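Local coordinates for protein metal-dependent phosphohydrolase, HDOD domain-containing (Geobacter sulfurreducens, PDB 3HC1) that is of unknown function but binds two iron ions in an HD-type centre, consistent with metal-dependent phosphohydrolase activity, at residues W267-I270 against R271-G275. Numbering follows the deposited sequence.
Sequences WGVI and RRSLG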
ATOM      1  N   TRP A 267      -0.694 -17.747  -1.988  1.00 17.82           N
ATOM      2  CA  TRP A 267      -1.008 -18.624  -0.867  1.00 19.53           C
ATOM      3  C   TRP A 267       0.122 -19.619  -0.655  1.00 20.00           C
ATOM      4  O   TRP A 267       0.559 -19.775   0.454  1.00 17.28           O
ATOM      5  CB  TRP A 267      -2.357 -19.340  -1.024  1.00 20.30           C
ATOM      6  CG  TRP A 267      -3.472 -18.434  -1.081  1.00 14.06           C
ATOM      7  CD1 TRP A 267      -4.347 -18.283  -2.115  1.00 14.18           C
ATOM      8  CD2 TRP A 267      -3.837 -17.464  -0.096  1.00 13.55           C
ATOM      9  NE1 TRP A 267      -5.254 -17.293  -1.819  1.00 12.69           N
ATOM     10  CE2 TRP A 267      -4.965 -16.782  -0.580  1.00 14.65           C
ATOM     11  CE3 TRP A 267      -3.365 -17.162   1.193  1.00 15.49           C
ATOM     12  CZ2 TRP A 267      -5.619 -15.776   0.164  1.00 19.39           C
ATOM     13  CZ3 TRP A 267      -3.975 -16.160   1.912  1.00 17.42           C
ATOM     14  CH2 TRP A 267      -5.093 -15.465   1.400  1.00 23.23           C
ATOM     15  N   GLY A 268       0.610 -20.261  -1.727  1.00 20.39           N
ATOM     16  CA  GLY A 268       1.800 -21.088  -1.655  1.00 19.77           C
ATOM     17  C   GLY A 268       3.069 -20.356  -1.203  1.00 20.48           C
ATOM     18  O   GLY A 268       3.892 -20.911  -0.458  1.00 18.38           O
ATOM     19  N   VAL A 269       3.225 -19.100  -1.601  1.00 18.41           N
ATOM     20  CA  VAL A 269       4.426 -18.340  -1.242  1.00 16.56           C
ATOM     21  C   VAL A 269       4.437 -18.050   0.260  1.00 17.32           C
ATOM     22  O   VAL A 269       5.493 -18.206   0.953  1.00 15.25           O
ATOM     23  CB  VAL A 269       4.559 -17.074  -2.138  1.00 15.72           C
ATOM     24  CG1 VAL A 269       5.665 -16.130  -1.635  1.00 14.77           C
ATOM     25  CG2 VAL A 269       4.867 -17.548  -3.578  1.00 17.17           C
ATOM     26  N   ILE A 270       3.254 -17.736   0.782  1.00 17.87           N
ATOM     27  CA  ILE A 270       3.070 -17.482   2.218  1.00 18.41           C
ATOM     28  C   ILE A 270       3.385 -18.772   2.985  1.00 21.27           C
ATOM     29  O   ILE A 270       4.165 -18.708   3.929  1.00 22.59           O
ATOM     30  CB  ILE A 270       1.657 -16.962   2.549  1.00 19.64           C
ATOM     31  CG1 ILE A 270       1.463 -15.593   1.933  1.00 16.04           C
ATOM     32  CG2 ILE A 270       1.426 -16.884   4.078  1.00 20.43           C
ATOM     33  CD1 ILE A 270       0.038 -15.085   1.899  1.00 16.14           C
ATOM     34  N   ARG A 271       2.835 -19.931   2.565  1.00 23.49           N
ATOM     35  CA  ARG A 271       3.157 -21.212   3.217  1.00 22.21           C
ATOM     36  C   ARG A 271       4.639 -21.601   3.178  1.00 23.47           C
ATOM     37  O   ARG A 271       5.131 -22.164   4.134  1.00 24.69           O
ATOM     38  CB  ARG A 271       2.394 -22.403   2.619  1.00 20.27           C
ATOM     39  CG  ARG A 271       0.958 -22.409   2.931  1.00 21.80           C
ATOM     40  CD  ARG A 271       0.297 -23.779   2.776  1.00 20.82           C
ATOM     41  NE  ARG A 271      -1.056 -23.606   3.283  1.00 24.95           N
ATOM     42  CZ  ARG A 271      -2.098 -23.174   2.578  1.00 29.21           C
ATOM     43  NH1 ARG A 271      -1.996 -22.950   1.275  1.00 28.17           N
ATOM     44  NH2 ARG A 271      -3.271 -23.014   3.187  1.00 22.52           N
ATOM     45  N   ARG A 272       5.309 -21.398   2.056  1.00 25.22           N
ATOM     46  CA  ARG A 272       6.740 -21.672   1.980  1.00 27.59           C
ATOM     47  C   ARG A 272       7.522 -20.695   2.903  1.00 26.04           C
ATOM     48  O   ARG A 272       8.564 -21.077   3.439  1.00 24.90           O
ATOM     49  CB  ARG A 272       7.247 -21.620   0.535  1.00 27.89           C
ATOM     50  CG  ARG A 272       7.817 -20.273   0.130  1.00 36.13           C
ATOM     51  CD  ARG A 272       8.112 -20.135  -1.357  1.00 34.67           C
ATOM     52  NE  ARG A 272       8.623 -18.777  -1.677  1.00 25.79           N
ATOM     53  CZ  ARG A 272       8.633 -18.244  -2.907  1.00 29.79           C
ATOM     54  NH1 ARG A 272       8.130 -18.915  -3.939  1.00 29.61           N
ATOM     55  NH2 ARG A 272       9.136 -17.008  -3.123  1.00 28.18           N
ATOM     56  N   SER A 273       7.027 -19.463   3.091  1.00 22.44           N
ATOM     57  CA  SER A 273       7.709 -18.452   3.918  1.00 25.14           C
ATOM     58  C   SER A 273       7.477 -18.662   5.434  1.00 27.13           C
ATOM     59  O   SER A 273       8.319 -18.313   6.258  1.00 24.66           O
ATOM     60  CB  SER A 273       7.272 -17.016   3.532  1.00 22.99           C
ATOM     61  OG  SER A 273       7.383 -16.742   2.131  1.00 25.05           O
ATOM     62  N   LEU A 274       6.313 -19.190   5.782  1.00 30.06           N
ATOM     63  CA  LEU A 274       5.872 -19.363   7.159  1.00 30.73           C
ATOM     64  C   LEU A 274       5.603 -20.854   7.356  1.00 32.63           C
ATOM     65  O   LEU A 274       4.458 -21.297   7.295  1.00 31.34           O
ATOM     66  CB  LEU A 274       4.596 -18.537   7.409  1.00 31.31           C
ATOM     67  CG  LEU A 274       4.683 -17.028   7.092  1.00 36.46           C
ATOM     68  CD1 LEU A 274       3.316 -16.297   7.274  1.00 28.64           C
ATOM     69  CD2 LEU A 274       5.795 -16.358   7.929  1.00 38.44           C
ATOM     70  N   GLY A 275       6.673 -21.616   7.594  1.00 34.00           N
ATOM     71  CA  GLY A 275       6.606 -23.087   7.695  1.00 36.34           C
ATOM     72  C   GLY A 275       5.549 -23.644   8.657  1.00 37.17           C
ATOM     73  O   GLY A 275       4.938 -24.697   8.386  1.00 37.97           O
TER
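One face of the Arg-272 guanidinium rests on the methyls of Val-269, three residues back on helix 266-273: CG1 lies over the group, displaced toward its rim, and CG2 approaches NH1 at 3.6 Å. The two side chains run side by side, the arginine extended from CG to NE, while NE donates to Lys-226 O and NH2 more weakly to Tyr-225 O, ahead of helix 229-243. The Arg-271 guanidinium makes a cation-pi contact with Phe-279 and a salt bridge with Glu-281; the Trp-267 indole meets Phe-236, planes about 55° apart, and donates from NE1 to Leu-261 O. Along the backbone, Arg-271 N to Trp-267 O (3.1 Å) and Arg-272 N to Gly-268 O (2.9 Å) are nearly straight. As the helix ends the bonds bend: Ser-273 N to Val-269 O and Leu-274 N to Ile-270 O both close at 138°, and Ser-273 N also reaches Ile-270 O weakly. With OG set beside its own backbone N (chi1 -52°), the serine hydroxyl lies 2.7 Å from Val-269 O; its single proton has both this carbonyl and Lys-226 O within reach, while Ala-228 N donates to the oxygen. Leu-274 lays CD1 3.8 Å from Ile-270 CG2. Replacing Arg-272 with an alanine would probably cost Lys-226 O its NE donor and remove the flat group packed on the Val-269 methyls. Arginine donors and a serine hydroxyl that can both give and accept thus join this helix end to the backbone entering helix 229-243.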